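Local structure of thiamine pyrophosphokinase (Candida albicans, 2G9Z) at residues Ile289-Tyr294 against Trp303-Leu308; Phe249-Gly254 against Phe323-Ser328; Ser284-Ile289 against Cys327-Val332. The protein catalyses the transfer of pyrophosphate from ATP to thiamine, giving the cofactor thiamine diphosphate, and binds magnesium ions. All blocks are in the same frame, centred on the assembly; numbering follows the deposited sequence.

In the fold
Followed from the N terminus, the chain first enters contact 2 with strand 246-251 and the turn after it, then contact 3 with the loop 284-289, which passes directly into the first strand of contact 1. Contact 1 closes a short loop when strand 303-305 returns beside strand 289-294. Strand 322-327 and the turn beyond it then close the two wider loops, of contact 2 and contact 3, and both of these enclose contact 1. Ile289 belongs to contacts 1 and 3, Cys327 and Ser328 to contacts 2 and 3. Together the three contacts tie the five-stranded sheet that carries strands 289-294 and 322-327 to the larger sheet that carries strands 246-251 and 331-336.

Contact 1 (Ile289-Tyr294 against Trp303-Leu308); sequences IILNSY and WKTEML. With VNP (3-[(4-amino-2-methylpyrimidin-5-yl)methyl]-5-(2-{[hydroxy(phosphonoamino)phosphoryl]oxy}ethyl)-4-methyl-1,3-thiazol-3-I um), chain N.
Trp303, Leu291 and Thr305 give up the largest areas to this contact, an antiparallel strand pair at the edge of the mixed five-stranded sheet, both strands falling in the vitamin B1 binding family region. Two hydrogen-bonded pairs, Leu291 with Trp303 and Ile289 with Thr305, flank the non-hydrogen-bonded pair of Ile290 and Lys304. Four backbone bonds result. The straightest runs from Ile289 N to Thr305 O (2.9 Å, 175° at the hydrogen), and Leu291 N reaches Trp303 O at 2.8 Å.

Leu291, Trp303 and Thr305 put their side chains on the same face of the sheet as Ile289. Thr305 CG2 lies 3.7 Å from Leu291 CD1, the two side chains crossing obliquely, and 3.8 Å from Ile289 CB; it comes closest to Ile289 O, at 3.3 Å. OG1 of Thr305 is anti to the backbone N (chi1 -174°), which leaves CG2 between the backbone N and the carbonyl carbon; the hydroxyl is hydrogen-bonded to the carbonyl O of Gln310. Leu291 CD1 also approaches the rim of the indole near its plane, 4.3 Å from Trp303 CE3.

The indole thus has protein at its edge and ligand over a face, and Trp303 belongs to the pocket of bound thiamine imidodiphosphate, an analogue of the diphosphate product. Methyl CM2 of the ligand's pyrimidine sits above that face, offset toward the rim, 3.7 Å from Trp303 CZ2.

Contact 2 (Phe249-Gly254 against Phe323-Ser328); sequences FLLKKG and FIVECS
Gly254 and Cys327 face each other as an antiparallel hydrogen-bonded pair, where the chain leaves strand 246-251 of the large sheet and enters strand 254-259 of the five-stranded sheet, beside strand 322-327. Each satisfies the other's backbone donor and acceptor. Gly254 N gives a nearly straight bond to Cys327 O (2.8 Å, 174° at the hydrogen); Cys327 N returns one to Gly254 O at 2.9 Å. Gly254 O is approached as well by the CA-H of Glu326, with CA 3.2 Å away. At the backbone angles of Gly254 a CB would press on the preceding carbonyl oxygen, which accounts for glycine at this position.

The neighbouring polar atoms are met from outside the pair. Asn256 ND2 donates to both Lys252 O and Val325 O, bracing the two segments through one amide, while Lys253 N bonds to Asp330 OD1. Ser328 OG is held by Ile290 N, and Lys252 NZ by Pro235 O.

Apolar side chains add to these bonds: Leu251 and Val325 cross at about a right angle, and Leu251 CD1 meets Val325 CG1 at 3.7 Å. The thiol of Cys327 lies instead beside a backbone carbonyl. Its chi1 of 59° places SG between the backbone N and the carbonyl carbon of Cys327, and SG comes to 3.2 Å from Lys252 O.

Contact 3 (Ser284-Ile289 against Cys327-Val332); sequences SNKTPI and CSDDIV
With chi1 of -69° and chi2 of -178°, Ile289 carries CG1 beside its backbone N and extends CD1 over the turn at Asp329 and Asp330, while CG2, anti to the backbone N, faces the start of that turn. CD1 presses to 3.1 Å from Asp330 O and lies 3.9 Å from Ile331 CB, and CG1 packs 4.0 Å from Asp329 CB, the side chains of Ile289 and Asp329 crossing at about a right angle. CG2 meets Cys327 CB. Further out, Lys286 CB rests 3.8 Å from Asp329 OD2, although the ammonium group of Lys286 turns to Asn285 OD1.

Two waters join the polar atoms of this contact. One donates to Pro288 O, at 2.8 Å, and to Asp329 OD2 and is also hydrogen-bonded to Ser328 OG. The other links Ser284 OG, at 2.7 Å, to Asp330 O, to which it donates. Ser284 OG accepts from Lys286 N as well.

The loop 284-289, which also touches the second subunit, thus combines an ST turn at Ser284 with a cis peptide bond before Pro288, and its apolar end packs on the turn linking strands 322-327 and 331-336 of the two sheets.

Contact 1 (Ile289-Tyr294 against Trp303-Leu308)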
loop_
_atom_site.group_PDB
_atom_site.type_symbol
_atom_site.label_atom_id
_atom_site.label_comp_id
_atom_site.label_asym_id
_atom_site.label_seq_id
_atom_site.Cartn_x
_atom_site.Cartn_y
_atom_site.Cartn_z
ATOM N N ILE A 289 -5.518 18.088 -4.113
ATOM C CA ILE A 289 -5.113 18.705 -2.862
ATOM C C ILE A 289 -3.960 19.658 -3.148
ATOM O O ILE A 289 -2.994 19.290 -3.814
ATOM C CB ILE A 289 -4.673 17.627 -1.843
ATOM C CG1 ILE A 289 -5.896 16.812 -1.410
ATOM C CG2 ILE A 289 -3.990 18.273 -0.647
ATOM C CD1 ILE A 289 -5.607 15.757 -0.377
ATOM N N ILE A 290 -4.077 20.890 -2.659
ATOM C CA ILE A 290 -3.040 21.895 -2.867
ATOM C C ILE A 290 -2.065 21.834 -1.706
ATOM O O ILE A 290 -2.473 21.891 -0.549
ATOM C CB ILE A 290 -3.621 23.325 -2.909
ATOM C CG1 ILE A 290 -4.813 23.390 -3.862
ATOM C CG2 ILE A 290 -2.536 24.304 -3.347
ATOM C CD1 ILE A 290 -4.469 23.120 -5.294
ATOM N N LEU A 291 -0.777 21.740 -2.016
ATOM C CA LEU A 291 0.243 21.664 -0.978
ATOM C C LEU A 291 1.257 22.808 -0.982
ATOM O O LEU A 291 1.606 23.357 -2.027
ATOM C CB LEU A 291 1.011 20.346 -1.101
ATOM C CG LEU A 291 0.254 19.017 -0.998
ATOM C CD1 LEU A 291 1.178 17.871 -1.410
ATOM C CD2 LEU A 291 -0.251 18.825 0.414
ATOM N N ASN A 292 1.722 23.148 0.213
ATOM C CA ASN A 292 2.746 24.160 0.422
ATOM C C ASN A 292 3.613 23.583 1.522
ATOM O O ASN A 292 3.133 23.343 2.622
ATOM C CB ASN A 292 2.151 25.489 0.891
ATOM C CG ASN A 292 1.521 26.274 -0.235
ATOM O OD1 ASN A 292 2.159 26.543 -1.254
ATOM N ND2 ASN A 292 0.262 26.657 -0.056
ATOM N N SER A 293 4.882 23.328 1.225
ATOM C CA SER A 293 5.764 22.771 2.239
ATOM C C SER A 293 6.971 23.656 2.488
ATOM O O SER A 293 7.400 24.400 1.610
ATOM C CB SER A 293 6.235 21.369 1.839
ATOM O OG SER A 293 7.027 21.394 0.666
ATOM N N TYR A 294 7.496 23.578 3.705
ATOM C CA TYR A 294 8.677 24.337 4.103
ATOM C C TYR A 294 9.528 23.366 4.912
ATOM O O TYR A 294 9.144 22.974 6.013
ATOM C CB TYR A 294 8.271 25.533 4.969
ATOM C CG TYR A 294 7.178 26.370 4.348
ATOM C CD1 TYR A 294 7.478 27.420 3.475
ATOM C CD2 TYR A 294 5.837 26.071 4.584
ATOM C CE1 TYR A 294 6.463 28.149 2.849
ATOM C CE2 TYR A 294 4.822 26.787 3.964
ATOM C CZ TYR A 294 5.138 27.822 3.100
ATOM O OH TYR A 294 4.120 28.514 2.485
ATOM N N TRP A 303 1.230 23.483 -5.039
ATOM C CA TRP A 303 1.395 22.281 -5.848
ATOM C C TRP A 303 0.180 21.364 -5.705
ATOM O O TRP A 303 -0.097 20.859 -4.610
ATOM C CB TRP A 303 2.660 21.555 -5.392
ATOM C CG TRP A 303 3.244 20.615 -6.387
ATOM C CD1 TRP A 303 3.923 20.941 -7.525
ATOM C CD2 TRP A 303 3.250 19.186 -6.308
ATOM N NE1 TRP A 303 4.360 19.802 -8.157
ATOM C CE2 TRP A 303 3.959 18.710 -7.432
ATOM C CE3 TRP A 303 2.729 18.261 -5.394
ATOM C CZ2 TRP A 303 4.161 17.345 -7.668
ATOM C CZ3 TRP A 303 2.927 16.905 -5.628
ATOM C CH2 TRP A 303 3.637 16.461 -6.756
ATOM N N LYS A 304 -0.532 21.150 -6.812
ATOM C CA LYS A 304 -1.734 20.311 -6.827
ATOM C C LYS A 304 -1.393 18.836 -6.982
ATOM O O LYS A 304 -0.727 18.438 -7.940
ATOM C CB LYS A 304 -2.658 20.720 -7.976
ATOM C CG LYS A 304 -3.046 22.182 -7.983
ATOM C CD LYS A 304 -3.861 22.521 -9.216
ATOM C CE LYS A 304 -4.107 24.016 -9.318
ATOM N NZ LYS A 304 -4.803 24.374 -10.587
ATOM N N THR A 305 -1.871 18.025 -6.047
ATOM C CA THR A 305 -1.596 16.597 -6.082
ATOM C C THR A 305 -2.859 15.737 -6.083
ATOM O O THR A 305 -3.859 16.068 -5.442
ATOM C CB THR A 305 -0.717 16.181 -4.885
ATOM O OG1 THR A 305 -0.350 14.801 -5.024
ATOM C CG2 THR A 305 -1.466 16.384 -3.564
ATOM N N GLU A 306 -2.809 14.634 -6.819
ATOM C CA GLU A 306 -3.938 13.716 -6.886
ATOM C C GLU A 306 -3.531 12.446 -7.617
ATOM O O GLU A 306 -2.566 12.443 -8.382
ATOM C CB GLU A 306 -5.127 14.376 -7.603
ATOM C CG GLU A 306 -4.949 14.587 -9.104
ATOM C CD GLU A 306 -6.124 15.330 -9.731
ATOM O OE1 GLU A 306 -7.287 14.999 -9.410
ATOM O OE2 GLU A 306 -5.889 16.239 -10.550
ATOM N N MET A 307 -4.243 11.357 -7.355
ATOM C CA MET A 307 -3.953 10.110 -8.039
ATOM C C MET A 307 -4.382 10.370 -9.479
ATOM O O MET A 307 -5.333 11.122 -9.714
ATOM C CB MET A 307 -4.745 8.958 -7.408
ATOM C CG MET A 307 -4.283 8.617 -6.000
ATOM S SD MET A 307 -2.513 8.190 -5.894
ATOM C CE MET A 307 -2.568 6.400 -6.236
ATOM N N LEU A 308 -3.676 9.768 -10.432
ATOM C CA LEU A 308 -3.946 9.984 -11.855
ATOM C C LEU A 308 -3.297 11.309 -12.232
ATOM O O LEU A 308 -3.550 11.860 -13.299
ATOM C CB LEU A 308 -5.449 10.058 -12.145
ATOM C CG LEU A 308 -6.234 8.765 -12.350
ATOM C CD1 LEU A 308 -5.980 8.207 -13.744
ATOM C CD2 LEU A 308 -5.847 7.781 -11.270
HETATM O O2G VNP N . 15.804 7.655 -4.342
HETATM P PG VNP N . 14.773 6.492 -3.933
HETATM O O3G VNP N . 13.986 6.882 -2.741
HETATM O O1G VNP N . 15.671 5.186 -3.654
HETATM N N3B VNP N . 13.822 6.178 -5.213
HETATM P PB VNP N . 14.558 6.357 -6.649
HETATM O O2B VNP N . 13.670 5.816 -7.702
HETATM O O1B VNP N . 15.918 5.787 -6.539
HETATM O O1 VNP N . 14.694 7.953 -6.828
HETATM C C7 VNP N . 13.581 8.853 -6.878
HETATM C C12 VNP N . 14.030 10.044 -7.726
HETATM C C11 VNP N . 13.068 11.232 -7.824
HETATM C C10 VNP N . 13.005 12.160 -6.607
HETATM C CM4 VNP N . 14.202 12.393 -5.682
HETATM S S1 VNP N . 11.293 10.884 -8.057
HETATM C C9 VNP N . 10.812 12.329 -7.197
HETATM N N5 VNP N . 11.812 12.730 -6.410
HETATM C C7A VNP N . 11.614 13.687 -5.309
HETATM C C5A VNP N . 10.453 14.659 -5.538
HETATM C C6A VNP N . 9.418 14.610 -4.612
HETATM N N1A VNP N . 8.415 15.466 -4.666
HETATM C C2A VNP N . 8.363 16.408 -5.618
HETATM C CM2 VNP N . 7.205 17.408 -5.630
HETATM N N3A VNP N . 9.334 16.490 -6.538
HETATM C C4A VNP N . 10.373 15.641 -6.521
HETATM N N4A VNP N . 11.318 15.760 -7.450
#

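Contact 2 (Phe249-Gly254 against Phe323-Ser328)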
loop_
_atom_site.group_PDB
_atom_site.type_symbol
_atom_site.label_atom_id
_atom_site.label_comp_id
_atom_site.label_asym_id
_atom_site.label_seq_id
_atom_site.Cartn_x
_atom_site.Cartn_y
_atom_site.Cartn_z
ATOM N N PHE A 249 1.035 8.591 8.736
ATOM C CA PHE A 249 0.060 9.354 9.497
ATOM C C PHE A 249 -0.658 10.335 8.603
ATOM O O PHE A 249 -0.347 10.471 7.414
ATOM C CB PHE A 249 0.738 10.100 10.658
ATOM C CG PHE A 249 1.945 10.892 10.253
ATOM C CD1 PHE A 249 3.173 10.265 10.056
ATOM C CD2 PHE A 249 1.853 12.265 10.042
ATOM C CE1 PHE A 249 4.291 10.998 9.652
ATOM C CE2 PHE A 249 2.960 13.005 9.639
ATOM C CZ PHE A 249 4.181 12.371 9.442
ATOM N N LEU A 250 -1.616 11.038 9.184
ATOM C CA LEU A 250 -2.401 11.971 8.411
ATOM C C LEU A 250 -2.057 13.423 8.680
ATOM O O LEU A 250 -1.916 13.840 9.827
ATOM C CB LEU A 250 -3.888 11.730 8.690
ATOM C CG LEU A 250 -4.912 12.259 7.684
ATOM C CD1 LEU A 250 -4.750 11.521 6.364
ATOM C CD2 LEU A 250 -6.324 12.056 8.228
ATOM N N LEU A 251 -1.894 14.179 7.605
ATOM C CA LEU A 251 -1.643 15.603 7.711
ATOM C C LEU A 251 -3.067 16.138 7.650
ATOM O O LEU A 251 -3.872 15.667 6.847
ATOM C CB LEU A 251 -0.823 16.104 6.520
ATOM C CG LEU A 251 0.631 15.630 6.465
ATOM C CD1 LEU A 251 1.278 16.130 5.187
ATOM C CD2 LEU A 251 1.383 16.153 7.683
ATOM N N LYS A 252 -3.394 17.097 8.505
ATOM C CA LYS A 252 -4.749 17.627 8.527
ATOM C C LYS A 252 -4.930 18.897 7.718
ATOM O O LYS A 252 -4.035 19.737 7.655
ATOM C CB LYS A 252 -5.186 17.894 9.968
ATOM C CG LYS A 252 -5.138 16.680 10.891
ATOM C CD LYS A 252 -5.880 16.981 12.180
ATOM C CE LYS A 252 -5.991 15.753 13.078
ATOM N NZ LYS A 252 -7.067 15.948 14.101
ATOM N N LYS A 253 -6.101 19.024 7.099
ATOM C CA LYS A 253 -6.440 20.208 6.319
ATOM C C LYS A 253 -5.938 21.426 7.087
ATOM O O LYS A 253 -6.233 21.581 8.273
ATOM C CB LYS A 253 -7.957 20.302 6.155
ATOM C CG LYS A 253 -8.447 21.542 5.425
ATOM C CD LYS A 253 -9.962 21.486 5.270
ATOM C CE LYS A 253 -10.491 22.636 4.435
ATOM N NZ LYS A 253 -11.976 22.575 4.340
ATOM N N GLY A 254 -5.183 22.282 6.409
ATOM C CA GLY A 254 -4.647 23.462 7.062
ATOM C C GLY A 254 -3.140 23.351 7.222
ATOM O O GLY A 254 -2.482 22.625 6.480
ATOM N N PHE A 323 9.468 20.419 10.023
ATOM C CA PHE A 323 9.110 20.999 8.740
ATOM C C PHE A 323 7.626 21.335 8.745
ATOM O O PHE A 323 6.879 20.903 9.626
ATOM C CB PHE A 323 9.428 20.037 7.589
ATOM C CG PHE A 323 8.695 18.719 7.661
ATOM C CD1 PHE A 323 9.221 17.649 8.387
ATOM C CD2 PHE A 323 7.482 18.545 6.988
ATOM C CE1 PHE A 323 8.550 16.414 8.445
ATOM C CE2 PHE A 323 6.802 17.322 7.035
ATOM C CZ PHE A 323 7.337 16.252 7.765
ATOM N N ILE A 324 7.196 22.101 7.754
ATOM C CA ILE A 324 5.802 22.489 7.675
ATOM C C ILE A 324 5.123 22.086 6.374
ATOM O O ILE A 324 5.692 22.221 5.293
ATOM C CB ILE A 324 5.656 24.012 7.825
ATOM C CG1 ILE A 324 6.078 24.436 9.235
ATOM C CG2 ILE A 324 4.221 24.440 7.508
ATOM C CD1 ILE A 324 6.158 25.934 9.420
ATOM N N VAL A 325 3.903 21.576 6.486
ATOM C CA VAL A 325 3.137 21.244 5.294
ATOM C C VAL A 325 1.739 21.801 5.465
ATOM O O VAL A 325 1.069 21.542 6.471
ATOM C CB VAL A 325 3.015 19.729 5.037
ATOM C CG1 VAL A 325 2.133 19.490 3.802
ATOM C CG2 VAL A 325 4.392 19.121 4.823
ATOM N N GLU A 326 1.315 22.598 4.496
ATOM C CA GLU A 326 -0.029 23.147 4.516
ATOM C C GLU A 326 -0.756 22.393 3.412
ATOM O O GLU A 326 -0.211 22.202 2.330
ATOM C CB GLU A 326 -0.011 24.644 4.220
ATOM C CG GLU A 326 -1.395 25.260 4.127
ATOM C CD GLU A 326 -1.351 26.773 4.077
ATOM O OE1 GLU A 326 -0.485 27.318 3.360
ATOM O OE2 GLU A 326 -2.186 27.416 4.746
ATOM N N CYS A 327 -1.975 21.947 3.684
ATOM C CA CYS A 327 -2.724 21.196 2.684
ATOM C C CYS A 327 -4.181 21.632 2.637
ATOM O O CYS A 327 -4.776 21.921 3.670
ATOM C CB CYS A 327 -2.637 19.702 2.995
ATOM S SG CYS A 327 -3.267 19.245 4.627
ATOM N N SER A 328 -4.753 21.665 1.437
ATOM C CA SER A 328 -6.145 22.080 1.267
ATOM C C SER A 328 -7.158 21.064 1.788
ATOM O O SER A 328 -8.347 21.357 1.869
ATOM C CB SER A 328 -6.433 22.359 -0.207
ATOM O OG SER A 328 -6.200 21.206 -0.987
#

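Contact 3 (Ser284-Ile289 against Cys327-Val332)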
loop_
_atom_site.group_PDB
_atom_site.type_symbol
_atom_site.label_atom_id
_atom_site.label_comp_id
_atom_site.label_asym_id
_atom_site.label_seq_id
_atom_site.Cartn_x
_atom_site.Cartn_y
_atom_site.Cartn_z
ATOM N N SER A 284 -7.460 10.067 -0.657
ATOM C CA SER A 284 -8.872 10.261 -0.314
ATOM C C SER A 284 -9.730 10.588 -1.536
ATOM O O SER A 284 -9.235 10.653 -2.655
ATOM C CB SER A 284 -9.022 11.393 0.702
ATOM O OG SER A 284 -8.858 12.650 0.073
ATOM N N ASN A 285 -11.021 10.809 -1.300
ATOM C CA ASN A 285 -11.964 11.127 -2.364
ATOM C C ASN A 285 -12.060 12.637 -2.582
ATOM O O ASN A 285 -12.963 13.122 -3.263
ATOM C CB ASN A 285 -13.347 10.552 -2.025
ATOM C CG ASN A 285 -14.009 11.267 -0.862
ATOM O OD1 ASN A 285 -13.337 11.856 -0.015
ATOM N ND2 ASN A 285 -15.334 11.202 -0.807
ATOM N N LYS A 286 -11.130 13.375 -1.986
ATOM C CA LYS A 286 -11.090 14.825 -2.130
ATOM C C LYS A 286 -9.870 15.163 -2.978
ATOM O O LYS A 286 -8.736 15.112 -2.497
ATOM C CB LYS A 286 -10.981 15.495 -0.759
ATOM C CG LYS A 286 -12.176 15.247 0.153
ATOM C CD LYS A 286 -13.456 15.819 -0.441
ATOM C CE LYS A 286 -14.641 15.641 0.497
ATOM N NZ LYS A 286 -14.956 14.207 0.751
ATOM N N THR A 287 -10.105 15.502 -4.241
ATOM C CA THR A 287 -9.013 15.820 -5.155
ATOM C C THR A 287 -9.353 16.998 -6.066
ATOM O O THR A 287 -10.509 17.195 -6.436
ATOM C CB THR A 287 -8.688 14.610 -6.049
ATOM O OG1 THR A 287 -9.661 14.515 -7.096
ATOM C CG2 THR A 287 -8.737 13.328 -5.235
ATOM N N PRO A 288 -8.343 17.806 -6.427
ATOM C CA PRO A 288 -6.947 17.651 -6.013
ATOM C C PRO A 288 -6.673 18.374 -4.698
ATOM O O PRO A 288 -7.488 19.172 -4.231
ATOM C CB PRO A 288 -6.178 18.271 -7.170
ATOM C CG PRO A 288 -7.064 19.398 -7.559
ATOM C CD PRO A 288 -8.444 18.764 -7.543
ATOM N N ILE A 289 -5.518 18.088 -4.113
ATOM C CA ILE A 289 -5.113 18.705 -2.862
ATOM C C ILE A 289 -3.960 19.658 -3.148
ATOM O O ILE A 289 -2.994 19.290 -3.814
ATOM C CB ILE A 289 -4.673 17.627 -1.843
ATOM C CG1 ILE A 289 -5.896 16.812 -1.410
ATOM C CG2 ILE A 289 -3.990 18.273 -0.647
ATOM C CD1 ILE A 289 -5.607 15.757 -0.377
ATOM N N CYS A 327 -1.975 21.947 3.684
ATOM C CA CYS A 327 -2.724 21.196 2.684
ATOM C C CYS A 327 -4.181 21.632 2.637
ATOM O O CYS A 327 -4.776 21.921 3.670
ATOM C CB CYS A 327 -2.637 19.702 2.995
ATOM S SG CYS A 327 -3.267 19.245 4.627
ATOM N N SER A 328 -4.753 21.665 1.437
ATOM C CA SER A 328 -6.145 22.080 1.267
ATOM C C SER A 328 -7.158 21.064 1.788
ATOM O O SER A 328 -8.347 21.357 1.869
ATOM C CB SER A 328 -6.433 22.359 -0.207
ATOM O OG SER A 328 -6.200 21.206 -0.987
ATOM N N ASP A 329 -6.677 19.873 2.133
ATOM C CA ASP A 329 -7.518 18.787 2.647
ATOM C C ASP A 329 -6.615 17.734 3.260
ATOM O O ASP A 329 -5.413 17.699 2.973
ATOM C CB ASP A 329 -8.327 18.141 1.522
ATOM C CG ASP A 329 -9.778 18.556 1.537
ATOM O OD1 ASP A 329 -10.429 18.381 2.587
ATOM O OD2 ASP A 329 -10.264 19.051 0.500
ATOM N N ASP A 330 -7.185 16.870 4.094
ATOM C CA ASP A 330 -6.394 15.827 4.734
ATOM C C ASP A 330 -5.609 15.054 3.682
ATOM O O ASP A 330 -6.095 14.812 2.575
ATOM C CB ASP A 330 -7.282 14.840 5.503
ATOM C CG ASP A 330 -7.948 15.459 6.728
ATOM O OD1 ASP A 330 -7.557 16.572 7.149
ATOM O OD2 ASP A 330 -8.863 14.812 7.283
ATOM N N ILE A 331 -4.387 14.675 4.030
ATOM C CA ILE A 331 -3.562 13.905 3.120
ATOM C C ILE A 331 -2.585 13.064 3.922
ATOM O O ILE A 331 -2.071 13.490 4.959
ATOM C CB ILE A 331 -2.799 14.822 2.122
ATOM C CG1 ILE A 331 -2.040 13.964 1.095
ATOM C CG2 ILE A 331 -1.849 15.743 2.877
ATOM C CD1 ILE A 331 -1.391 14.780 -0.044
ATOM N N VAL A 332 -2.347 11.856 3.437
ATOM C CA VAL A 332 -1.444 10.923 4.089
ATOM C C VAL A 332 0.023 11.262 3.855
ATOM O O VAL A 332 0.408 11.675 2.765
ATOM C CB VAL A 332 -1.670 9.484 3.566
ATOM C CG1 VAL A 332 -0.560 8.564 4.051
ATOM C CG2 VAL A 332 -3.031 8.975 4.022
HETATM O O HOH W 1 -8.774 14.514 1.967
HETATM O O HOH W 2 -8.298 19.918 -1.648
#